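Local atomic coordinates of exopolygalacturonate lyase (Vibrio vulnificus, PDB entry 5A29), a protein that probably cleaves polygalacturonate (pectate) by beta-elimination, as a metal-dependent lyase of polysaccharide lyase family 2. Residues Arg32-Ala35 with Val36-Tyr39; Lys495-Glu498 with Lys499-Arg503; Asp361-Leu364 with Asn365-Leu369; Glu431-Gln434 with Leu435-Met439; His153-Lys156 with Asn157-Pro160. One frame throughout, in Å; residues are numbered along the deposited sequence.

In the fold
The five contacts are local, each within one continuous stretch, and four of them fall into two helix pairs. Contacts 1 and 2 have centres 11 Å apart. Ala35 of helix 27-46 packs on Val497 and Phe501, and Thr38 on Phe501. Contacts 3 and 4 have centres 12 Å apart and are joined by a salt bridge of 2.8 Å from Arg368 NH2 to Glu431 OE1. Contact 5 is the loop that brings Glu154 to manganese and Lys156 to a tartaric acid. Its centre is about 28 Å from those of contacts 1 and 2, and about 27 Å from that of contact 3. In contact 3, Ala362 touches another bound tartaric acid.

Contact 1 of 5, residues Arg32-Ala35 with Val36-Tyr39; sequences RVQA and VKTY
Arg32 O accepts the amide of Val36 at 3.2 Å, the first of four i to i+4 bonds that join 32-35 to 36-39 within the longer helix 27-46. Val36 CG2 lies beside its own backbone N and packs against the same Arg32 O, 3.6 Å away. The Arg32 guanidinium points elsewhere, to salt bridges with Asp29 and Asp494. Val33 O takes the amide of Lys37 at 2.9 Å, and its side chain turns to Met97 of helix 88-101. Gln34 carries most of the side-chain contact. Its O accepts Thr38 N at 2.9 Å. Thr38 OG1, turned back over the previous turn, sits 3.0 Å from Gln34 O, though its proton has a second possible acceptor. The bend of the Gln34 chain at chi2 (68°) brings its amide to Thr38 and Lys37. Gln34 NE2 comes to 3.1 Å from Thr38 OG1, and Gln34 OE1 lies 3.9 Å from Lys37 CD. The amide crosses the Lys37 chain obliquely at CD, and Lys37 NZ runs on to a salt bridge with Asp41. Ala35 O accepts Tyr39 N at 2.9 Å, the last of the four bonds between the segments. The small methyl of Ala35 faces Val497 of helix 484-500, while the Tyr39 ring meets Phe506 edge-to-face. The chemistry implies an amphipathic helix. Gln34, Lys37 and Thr38 give a more polar, exposed side, while buried Ala35, Val36 and Tyr39 face the protein.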
# COMPACT_ATOMS: atom_id res chain seq x y z
N ARG A 32 22.29 10.34 11.56
CA ARG A 32 21.08 9.94 10.82
C ARG A 32 19.91 9.97 11.78
O ARG A 32 18.78 10.43 11.42
CB ARG A 32 21.20 8.53 10.23
CG ARG A 32 22.25 8.42 9.15
CD ARG A 32 22.09 7.16 8.31
NE ARG A 32 22.21 5.94 9.18
CZ ARG A 32 23.40 5.39 9.55
NH1 ARG A 32 24.58 5.77 9.01
NH2 ARG A 32 23.38 4.31 10.34
N VAL A 33 20.12 9.54 13.01
CA VAL A 33 19.01 9.64 13.97
C VAL A 33 18.67 11.11 14.25
O VAL A 33 17.50 11.47 14.44
CB VAL A 33 19.32 8.90 15.31
CG1 VAL A 33 18.24 9.19 16.35
CG2 VAL A 33 19.43 7.40 15.09
N GLN A 34 19.67 11.97 14.24
CA GLN A 34 19.36 13.37 14.48
C GLN A 34 18.59 14.00 13.29
O GLN A 34 17.77 14.88 13.53
CB GLN A 34 20.69 14.16 14.75
CG GLN A 34 20.50 15.69 14.80
CD GLN A 34 19.70 16.07 16.03
OE1 GLN A 34 19.99 15.59 17.13
NE2 GLN A 34 18.60 16.79 15.84
N ALA A 35 18.88 13.59 12.04
CA ALA A 35 18.03 14.05 10.92
C ALA A 35 16.55 13.72 11.19
O ALA A 35 15.63 14.57 10.98
CB ALA A 35 18.46 13.43 9.61
N VAL A 36 16.30 12.50 11.61
CA VAL A 36 14.93 12.08 11.92
C VAL A 36 14.33 12.85 13.09
O VAL A 36 13.14 13.25 13.08
CB VAL A 36 14.90 10.54 12.15
CG1 VAL A 36 13.46 10.15 12.51
CG2 VAL A 36 15.29 9.89 10.79
N LYS A 37 15.14 13.07 14.13
CA LYS A 37 14.63 13.90 15.27
C LYS A 37 14.27 15.33 14.83
O LYS A 37 13.20 15.88 15.20
CB LYS A 37 15.70 13.95 16.40
CG LYS A 37 15.35 14.92 17.55
CD LYS A 37 16.50 14.85 18.60
CE LYS A 37 16.32 15.70 19.87
NZ LYS A 37 15.47 16.91 19.68
N THR A 38 15.10 15.91 13.95
CA THR A 38 14.81 17.22 13.41
C THR A 38 13.50 17.23 12.60
O THR A 38 12.67 18.12 12.72
CB THR A 38 15.96 17.72 12.50
OG1 THR A 38 17.17 17.83 13.29
CG2 THR A 38 15.64 19.08 11.85
N TYR A 39 13.36 16.25 11.74
CA TYR A 39 12.10 16.09 10.98
C TYR A 39 10.93 15.97 11.92
O TYR A 39 9.90 16.66 11.75
CB TYR A 39 12.24 14.80 10.14
CG TYR A 39 10.95 14.31 9.54
CD1 TYR A 39 10.36 15.02 8.51
CD2 TYR A 39 10.34 13.14 10.00
CE1 TYR A 39 9.20 14.55 7.89
CE2 TYR A 39 9.12 12.69 9.43
CZ TYR A 39 8.62 13.38 8.33
OH TYR A 39 7.47 12.98 7.68

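Contact 2 of 5, residues Lys495-Glu498 with Lys499-Arg503; sequences KLVE and KRFVR
Lys495 O, Leu496 O and Val497 O accept the amides of Lys499, Arg500 and Phe501. Each of these three backbone hydrogen bonds is 2.9 Å long, and they carry helix 484-500 to its end. Phe501 is the first residue to leave helical angles, yet its N-H still closes the last turn. A water sits 2.8 Å from Glu498 O and 2.7 Å from Phe501 O. It can donate to both, although other acceptors compete for its protons.

Side-chain contacts follow the same spacing. Leu496 CD1 lies over one face of the Arg500 guanidinium, nearer its rim, at 3.8 Å from Arg500 NE. The bend at chi2 (-137°) brings the guanidinium under this methyl, and the two chains cross obliquely. Arg500 NH1 goes on to a salt bridge with Glu521. The apolar pair is Val497 CG1 and Phe501 CB, 3.9 Å apart, with the two side chains side by side and pointing the same way. Phe501 CG is anti to its backbone N (chi1 -176°), which sends the ring toward helix 27-46 and Phe506.

Lys499 CG rests 3.4 Å from Lys495 O, while Lys499 NZ bonds to Ser463 O. This is a helix C-terminus running straight into strand 501-502, the first strand of a small antiparallel hairpin completed by strand 505-506.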
# COMPACT_ATOMS: atom_id res chain seq x y z
N LYS A 495 23.74 8.26 2.17
CA LYS A 495 23.29 8.81 0.88
C LYS A 495 21.84 9.17 0.83
O LYS A 495 21.49 10.23 0.29
CB LYS A 495 23.63 7.89 -0.29
CG LYS A 495 25.09 7.98 -0.65
CD LYS A 495 25.58 6.94 -1.64
CE LYS A 495 27.12 6.87 -1.69
NZ LYS A 495 27.69 5.81 -0.79
N LEU A 496 20.98 8.35 1.45
CA LEU A 496 19.57 8.67 1.52
C LEU A 496 19.29 10.01 2.25
O LEU A 496 18.47 10.81 1.79
CB LEU A 496 18.78 7.47 2.15
CG LEU A 496 17.26 7.56 2.08
CD1 LEU A 496 16.81 7.30 0.60
CD2 LEU A 496 16.71 6.39 2.96
N VAL A 497 19.95 10.25 3.39
CA VAL A 497 19.75 11.45 4.11
C VAL A 497 20.31 12.62 3.27
O VAL A 497 19.64 13.66 3.07
CB VAL A 497 20.43 11.38 5.49
CG1 VAL A 497 20.45 12.79 6.15
CG2 VAL A 497 19.70 10.33 6.37
N GLU A 498 21.49 12.41 2.70
CA GLU A 498 22.10 13.48 1.90
C GLU A 498 21.21 13.93 0.73
O GLU A 498 21.01 15.13 0.57
CB GLU A 498 23.49 13.06 1.44
CG GLU A 498 24.12 13.93 0.38
CD GLU A 498 25.54 13.44 0.08
OE1 GLU A 498 25.68 12.30 -0.45
OE2 GLU A 498 26.51 14.16 0.44
N LYS A 499 20.55 12.99 0.03
CA LYS A 499 19.68 13.31 -1.12
C LYS A 499 18.23 13.71 -0.76
O LYS A 499 17.67 14.59 -1.42
CB LYS A 499 19.63 12.13 -2.11
CG LYS A 499 20.97 11.79 -2.74
CD LYS A 499 20.82 10.76 -3.87
CE LYS A 499 20.16 9.41 -3.45
NZ LYS A 499 19.91 8.38 -4.54
N ARG A 500 17.62 13.12 0.28
CA ARG A 500 16.18 13.32 0.49
C ARG A 500 15.88 14.19 1.68
O ARG A 500 14.76 14.57 1.85
CB ARG A 500 15.52 11.97 0.78
CG ARG A 500 15.76 11.04 -0.41
CD ARG A 500 14.53 10.31 -0.75
NE ARG A 500 14.76 9.41 -1.88
CZ ARG A 500 13.96 8.42 -2.20
NH1 ARG A 500 12.92 8.15 -1.43
NH2 ARG A 500 14.26 7.64 -3.24
N PHE A 501 16.83 14.40 2.58
CA PHE A 501 16.49 15.26 3.71
C PHE A 501 16.78 16.75 3.30
O PHE A 501 17.93 17.14 3.24
CB PHE A 501 17.36 14.90 4.92
CG PHE A 501 17.02 15.67 6.19
CD1 PHE A 501 15.75 15.68 6.68
CD2 PHE A 501 18.04 16.26 6.95
CE1 PHE A 501 15.42 16.33 7.86
CE2 PHE A 501 17.73 16.96 8.13
CZ PHE A 501 16.42 16.97 8.58
N VAL A 502 15.74 17.52 3.02
CA VAL A 502 15.88 18.77 2.25
C VAL A 502 14.95 19.75 2.98
O VAL A 502 13.76 19.41 3.25
CB VAL A 502 15.36 18.59 0.81
CG1 VAL A 502 15.20 19.98 0.11
CG2 VAL A 502 16.35 17.75 -0.00
N ARG A 503 15.50 20.87 3.45
CA ARG A 503 14.71 21.94 4.09
C ARG A 503 13.94 21.39 5.28
O ARG A 503 12.83 21.87 5.65
CB ARG A 503 13.78 22.62 3.06
CG ARG A 503 14.54 23.42 2.00
CD ARG A 503 13.54 24.13 1.05
NE ARG A 503 12.81 23.17 0.19
CZ ARG A 503 13.30 22.62 -0.92
NH1 ARG A 503 14.54 22.84 -1.33
NH2 ARG A 503 12.54 21.80 -1.66
O HOH W 1 20.58 16.72 2.82

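Contact 3 of 5, residues Asp361-Leu364 with Asn365-Leu369; sequences DALL and NFYRL
Tyr367 folds back along helix 353-370 onto Leu363, one turn earlier. Its CB lies 3.7 Å from Leu363 O. CG is anti to the carbonyl carbon, beside the backbone N (chi1 -67°), and this lays the ring against the preceding turn. Tyr367 CD2 comes closest, 3.1 Å from Leu363 O. That oxygen approaches the ring obliquely and also accepts Tyr367 N in an almost straight hydrogen bond of 2.9 Å (N-H...O 176°). Farther out, Tyr367 CE2 meets Leu363 CD2 at 4.1 Å, the two side chains lying side by side. At the outer end of the ring, CE1 packs on the methyl of Met439. The edge of Phe366 points into one face of the tyrosine, with Phe366 CD2 3.7 Å above the middle of that ring. The two planes are roughly perpendicular, about 80° apart, in a T-shaped arrangement.

The other residues keep the same i to i+4 spacing. Arg368 CG sits 3.0 Å from Leu364 O, which also accepts Arg368 N. The arginine chain then runs extended to its salt bridge with Glu431. Asn365 CG lies 3.2 Å from Asp361 O, and this carbonyl bonds to Asn365 N. Ala362 touches a bound tartaric acid.

Leu364 and Tyr367 pack on helix 430-442, through Leu432 and Leu435 among others. Leu363 and Phe366 rest on Val336 of helix 331-349, and Ile378 of strand 377-378 receives both aromatic rings.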
# COMPACT_ATOMS: atom_id res chain seq x y z
N ASP A 361 4.37 -19.64 -3.45
CA ASP A 361 3.99 -20.25 -4.74
C ASP A 361 3.51 -19.22 -5.75
O ASP A 361 3.92 -19.27 -6.93
CB ASP A 361 2.92 -21.32 -4.49
CG ASP A 361 3.58 -22.68 -4.09
OD1 ASP A 361 4.85 -22.76 -4.06
OD2 ASP A 361 2.85 -23.65 -3.76
N ALA A 362 2.77 -18.23 -5.26
CA ALA A 362 2.28 -17.17 -6.12
C ALA A 362 3.45 -16.36 -6.69
O ALA A 362 3.43 -16.01 -7.90
CB ALA A 362 1.29 -16.26 -5.36
N LEU A 363 4.43 -15.97 -5.83
CA LEU A 363 5.59 -15.16 -6.30
C LEU A 363 6.35 -15.98 -7.30
O LEU A 363 6.69 -15.51 -8.39
CB LEU A 363 6.55 -14.81 -5.11
CG LEU A 363 5.90 -13.82 -4.14
CD1 LEU A 363 6.82 -13.72 -2.92
CD2 LEU A 363 5.72 -12.41 -4.77
N LEU A 364 6.63 -17.26 -6.99
CA LEU A 364 7.43 -18.02 -7.91
C LEU A 364 6.77 -18.17 -9.26
O LEU A 364 7.42 -18.07 -10.33
CB LEU A 364 7.78 -19.42 -7.32
CG LEU A 364 8.82 -19.40 -6.16
CD1 LEU A 364 8.98 -20.82 -5.58
CD2 LEU A 364 10.11 -18.83 -6.71
N ASN A 365 5.47 -18.44 -9.22
CA ASN A 365 4.73 -18.76 -10.49
C ASN A 365 4.60 -17.47 -11.32
O ASN A 365 4.69 -17.52 -12.54
CB ASN A 365 3.36 -19.32 -10.12
CG ASN A 365 3.49 -20.80 -9.69
OD1 ASN A 365 4.34 -21.46 -10.21
ND2 ASN A 365 2.63 -21.29 -8.86
N PHE A 366 4.48 -16.33 -10.64
CA PHE A 366 4.50 -15.02 -11.39
C PHE A 366 5.83 -14.77 -12.02
O PHE A 366 5.92 -14.47 -13.24
CB PHE A 366 4.18 -13.88 -10.44
CG PHE A 366 4.26 -12.51 -11.11
CD1 PHE A 366 3.28 -12.14 -12.06
CD2 PHE A 366 5.40 -11.69 -10.93
CE1 PHE A 366 3.41 -10.90 -12.75
CE2 PHE A 366 5.49 -10.45 -11.56
CZ PHE A 366 4.49 -10.06 -12.48
N TYR A 367 6.92 -14.86 -11.22
CA TYR A 367 8.22 -14.54 -11.82
C TYR A 367 8.69 -15.55 -12.87
O TYR A 367 9.45 -15.21 -13.76
CB TYR A 367 9.28 -14.26 -10.76
CG TYR A 367 8.99 -12.98 -9.99
CD1 TYR A 367 9.24 -11.73 -10.59
CD2 TYR A 367 8.46 -13.00 -8.72
CE1 TYR A 367 9.01 -10.56 -9.92
CE2 TYR A 367 8.22 -11.79 -8.02
CZ TYR A 367 8.52 -10.58 -8.61
OH TYR A 367 8.23 -9.36 -8.00
N ARG A 368 8.24 -16.82 -12.80
CA ARG A 368 8.64 -17.74 -13.87
C ARG A 368 8.09 -17.29 -15.21
O ARG A 368 8.71 -17.55 -16.22
CB ARG A 368 8.10 -19.19 -13.59
CG ARG A 368 8.77 -19.80 -12.37
CD ARG A 368 8.27 -21.27 -12.14
NE ARG A 368 9.10 -21.91 -11.11
CZ ARG A 368 9.05 -23.22 -10.83
NH1 ARG A 368 8.21 -24.03 -11.50
NH2 ARG A 368 9.88 -23.75 -9.94
N LEU A 369 6.96 -16.61 -15.21
CA LEU A 369 6.31 -16.16 -16.47
C LEU A 369 6.77 -14.75 -16.87
O LEU A 369 6.86 -14.46 -18.05
CB LEU A 369 4.78 -16.07 -16.23
CG LEU A 369 4.12 -17.42 -15.90
CD1 LEU A 369 2.61 -17.13 -15.76
CD2 LEU A 369 4.40 -18.35 -17.07

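Contact 4 of 5, residues Glu431-Gln434 with Leu435-Met439; sequences ELWQ and LAANM
Trp433 O and Ala437 N are joined by a hydrogen bond of 2.9 Å (N-H...O 166°), one of four i to i+4 bonds from 431-434 to 435-438. The others run from Leu435 N to Glu431 O at 3.0 Å, from Ala436 N to Leu432 O at 2.9 Å, and from Asn438 N to Gln434 O at 2.9 Å. The same pattern continues with Met439 N, which donates to Leu435 O at 2.8 Å.

Side-chain contacts between the two segments are light. Leu435 CB lies against two backbone carbonyls, 3.5 Å from Glu431 O and equally far from Leu432 O. Asn438 CB sits in the same way 3.4 Å from Gln434 O, the carbonyl that also accepts its amide. Ala437 CB approaches the Trp433 indole obliquely, 4.5 Å from its NE1. Trp433 CG is anti to the backbone N (chi1 -177°).

The helix belongs to the largely helical body of the protein, which in relatives of polysaccharide lyase family 2 is an (alpha/alpha)7 barrel. Leu432, Leu435 and Ala436 pack on helix 417-426, the preceding helix in the chain.

Polar side-chain ends find partners beyond the segments. The Trp433 indole meets the Tyr424 ring and donates from NE1 to Gly449 O. Asn438 is gripped at both ends of its amide, with OD1 bonded to Tyr371 OH and ND2 to Pro373 O.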
# COMPACT_ATOMS: atom_id res chain seq x y z
N GLU A 431 15.23 -20.97 -5.26
CA GLU A 431 14.84 -20.24 -6.46
C GLU A 431 14.52 -18.77 -6.05
O GLU A 431 14.83 -17.83 -6.84
CB GLU A 431 13.57 -20.90 -7.06
CG GLU A 431 13.00 -20.18 -8.30
CD GLU A 431 11.92 -21.01 -9.02
OE1 GLU A 431 11.52 -22.10 -8.47
OE2 GLU A 431 11.43 -20.56 -10.10
N LEU A 432 13.95 -18.58 -4.84
CA LEU A 432 13.83 -17.19 -4.32
C LEU A 432 15.20 -16.59 -4.19
O LEU A 432 15.41 -15.38 -4.49
CB LEU A 432 13.17 -17.17 -2.94
CG LEU A 432 11.65 -17.49 -2.86
CD1 LEU A 432 11.18 -17.53 -1.41
CD2 LEU A 432 10.83 -16.53 -3.70
N TRP A 433 16.16 -17.34 -3.62
CA TRP A 433 17.51 -16.80 -3.50
C TRP A 433 18.07 -16.38 -4.88
O TRP A 433 18.64 -15.28 -5.02
CB TRP A 433 18.51 -17.80 -2.78
CG TRP A 433 19.86 -17.13 -2.64
CD1 TRP A 433 20.95 -17.21 -3.46
CD2 TRP A 433 20.21 -16.23 -1.59
NE1 TRP A 433 21.97 -16.40 -2.98
CE2 TRP A 433 21.54 -15.81 -1.81
CE3 TRP A 433 19.52 -15.79 -0.43
CZ2 TRP A 433 22.21 -14.87 -0.95
CZ3 TRP A 433 20.22 -14.85 0.45
CH2 TRP A 433 21.52 -14.43 0.17
N GLN A 434 17.95 -17.22 -5.91
CA GLN A 434 18.48 -16.89 -7.22
C GLN A 434 17.77 -15.61 -7.79
O GLN A 434 18.43 -14.77 -8.43
CB GLN A 434 18.21 -18.02 -8.23
CG GLN A 434 19.12 -19.24 -7.95
CD GLN A 434 20.57 -18.84 -8.15
OE1 GLN A 434 20.89 -18.35 -9.20
NE2 GLN A 434 21.41 -18.92 -7.10
N LEU A 435 16.51 -15.47 -7.51
CA LEU A 435 15.76 -14.30 -8.03
C LEU A 435 16.31 -13.04 -7.28
O LEU A 435 16.57 -11.99 -7.90
CB LEU A 435 14.29 -14.53 -7.70
CG LEU A 435 13.35 -13.47 -8.21
CD1 LEU A 435 13.57 -13.33 -9.70
CD2 LEU A 435 11.90 -13.84 -7.89
N ALA A 436 16.49 -13.15 -5.95
CA ALA A 436 16.96 -11.98 -5.18
C ALA A 436 18.38 -11.61 -5.64
O ALA A 436 18.71 -10.40 -5.76
CB ALA A 436 16.94 -12.26 -3.67
N ALA A 437 19.25 -12.59 -5.86
CA ALA A 437 20.61 -12.31 -6.32
C ALA A 437 20.58 -11.64 -7.68
O ALA A 437 21.39 -10.69 -7.99
CB ALA A 437 21.48 -13.62 -6.43
N ASN A 438 19.68 -12.12 -8.54
CA ASN A 438 19.64 -11.51 -9.89
C ASN A 438 19.06 -10.04 -9.84
O ASN A 438 19.61 -9.13 -10.45
CB ASN A 438 18.81 -12.42 -10.87
CG ASN A 438 18.84 -11.91 -12.31
OD1 ASN A 438 18.10 -10.99 -12.66
ND2 ASN A 438 19.72 -12.45 -13.13
N MET A 439 18.02 -9.84 -9.07
CA MET A 439 17.43 -8.50 -8.91
C MET A 439 18.46 -7.52 -8.33
O MET A 439 18.63 -6.39 -8.84
CB MET A 439 16.20 -8.53 -8.01
CG MET A 439 14.93 -9.28 -8.59
SD MET A 439 13.60 -9.04 -7.38
CE MET A 439 12.28 -9.58 -8.52

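Contact 5 of 5, residues His153-Lys156 with Asn157-Pro160; sequences HELK and NHYP. With MN (manganese (II) ion), chain C; SRT (S,R meso-tartaric acid), chain R; EDO (1,2-ethanediol), chain H; EDO (1,2-ethanediol), chain E.
The chain runs extended through Glu154, Leu155 and Lys156, then turns sharply at Asn157, whose left-handed helical angles (phi 52°, psi 46°) send His158 back toward Leu155. His158 ND1 accepts the Lys156 amide at 2.9 Å, with the N-H arriving near the plane of the ring. Leu155 CD2 covers one face of the same imidazole, 3.8 Å from its centroid and 12° off the normal. This is a CH-pi contact, and the two side chains cross at about a right angle. One bond in the plane and one methyl on the face together help set the tilt of the ring. His158 N bonds to Asp239 of helix 234-250.

The loop lies between strand 143-144 and helix 162-168 and serves the metal site. Glu154 OE1 binds manganese at 2.0 Å, joined by His133 and His196. Glu154 OE2 accepts a bond of 2.6 Å from a water that is itself 2.3 Å from the manganese. OE1 thus binds the ion and OE2 holds a manganese-bound water. Tyr548 OH also bonds to OE2.

Lys156 points elsewhere from the same strand-like run. Its fully extended chain places NZ 2.6 Å from O1 of the tartaric acid, and Lys333 NZ bonds to the same ligand. The carbonyl of Leu155 is bonded to Arg195 NH1 and to a 1,2-ethanediol.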
# COMPACT_ATOMS: atom_id res chain seq x y z
N HIS A 153 -16.40 7.11 3.07
CA HIS A 153 -15.19 6.47 3.59
C HIS A 153 -14.55 5.64 2.48
O HIS A 153 -15.20 4.67 2.01
CB HIS A 153 -15.60 5.55 4.75
CG HIS A 153 -14.49 4.72 5.32
ND1 HIS A 153 -14.20 3.44 4.92
CD2 HIS A 153 -13.60 5.01 6.31
CE1 HIS A 153 -13.16 2.98 5.60
NE2 HIS A 153 -12.79 3.91 6.47
N GLU A 154 -13.32 5.98 2.05
CA GLU A 154 -12.64 5.24 1.00
C GLU A 154 -11.17 4.91 1.43
O GLU A 154 -10.42 5.83 1.75
CB GLU A 154 -12.56 6.07 -0.27
CG GLU A 154 -11.69 5.47 -1.40
CD GLU A 154 -11.77 6.25 -2.70
OE1 GLU A 154 -12.88 6.27 -3.32
OE2 GLU A 154 -10.72 6.83 -3.22
N LEU A 155 -10.81 3.64 1.37
CA LEU A 155 -9.41 3.18 1.52
C LEU A 155 -9.00 2.41 0.27
O LEU A 155 -9.84 1.90 -0.51
CB LEU A 155 -9.26 2.28 2.74
CG LEU A 155 -9.64 2.82 4.13
CD1 LEU A 155 -9.19 1.80 5.15
CD2 LEU A 155 -8.93 4.14 4.34
N LYS A 156 -7.69 2.32 0.07
CA LYS A 156 -7.15 1.61 -1.07
C LYS A 156 -5.70 1.26 -0.75
O LYS A 156 -4.81 2.10 -0.97
CB LYS A 156 -7.21 2.51 -2.33
CG LYS A 156 -6.81 1.81 -3.65
CD LYS A 156 -6.64 2.87 -4.76
CE LYS A 156 -6.13 2.27 -6.07
NZ LYS A 156 -6.11 3.27 -7.22
N ASN A 157 -5.47 0.05 -0.25
CA ASN A 157 -4.14 -0.40 0.23
C ASN A 157 -3.57 0.64 1.24
O ASN A 157 -2.39 1.04 1.13
CB ASN A 157 -3.14 -0.62 -0.91
CG ASN A 157 -3.45 -1.85 -1.73
OD1 ASN A 157 -4.32 -2.67 -1.33
ND2 ASN A 157 -2.81 -1.99 -2.89
N HIS A 158 -4.41 1.07 2.19
CA HIS A 158 -3.95 2.04 3.22
C HIS A 158 -3.23 1.37 4.37
O HIS A 158 -2.24 1.92 4.88
CB HIS A 158 -5.10 2.81 3.80
CG HIS A 158 -5.46 4.05 3.02
ND1 HIS A 158 -6.11 4.00 1.80
CD2 HIS A 158 -5.33 5.37 3.32
CE1 HIS A 158 -6.33 5.23 1.36
NE2 HIS A 158 -5.89 6.08 2.28
N TYR A 159 -3.67 0.15 4.73
CA TYR A 159 -3.04 -0.64 5.81
C TYR A 159 -2.71 0.17 7.07
O TYR A 159 -1.50 0.38 7.41
CB TYR A 159 -1.80 -1.34 5.32
CG TYR A 159 -1.92 -2.10 4.01
CD1 TYR A 159 -3.01 -2.95 3.76
CD2 TYR A 159 -0.90 -2.04 3.04
CE1 TYR A 159 -3.09 -3.66 2.54
CE2 TYR A 159 -0.96 -2.78 1.86
CZ TYR A 159 -2.07 -3.58 1.63
OH TYR A 159 -2.17 -4.35 0.48
N PRO A 160 -3.76 0.63 7.77
CA PRO A 160 -3.59 1.41 9.02
C PRO A 160 -2.79 0.70 10.09
O PRO A 160 -2.65 -0.54 10.10
CB PRO A 160 -5.05 1.60 9.52
CG PRO A 160 -5.93 1.35 8.30
CD PRO A 160 -5.19 0.34 7.47
MN MN C . -13.48 7.16 -4.99
O1 SRT R . -3.76 3.95 -8.04
O11 SRT R . -3.03 3.37 -6.09
C1 SRT R . -2.83 3.64 -7.29
C2 SRT R . -1.45 3.53 -7.92
O2 SRT R . -0.66 4.71 -7.91
C3 SRT R . -0.73 2.30 -7.39
O3 SRT R . -1.51 1.24 -7.97
C4 SRT R . 0.73 2.34 -7.78
O4 SRT R . 1.48 2.78 -6.88
O41 SRT R . 1.15 2.04 -8.95
C1 EDO H . 0.62 1.21 5.86
O1 EDO H . 1.99 0.70 5.99
C2 EDO H . 0.15 2.46 6.64
O2 EDO H . -0.23 3.63 5.86
C1 EDO E . -12.47 -1.90 0.73
O1 EDO E . -11.06 -1.97 1.04
C2 EDO E . -12.54 -0.79 -0.32
O2 EDO E . -12.26 0.49 0.33
O HOH W 2 -11.39 7.77 -5.59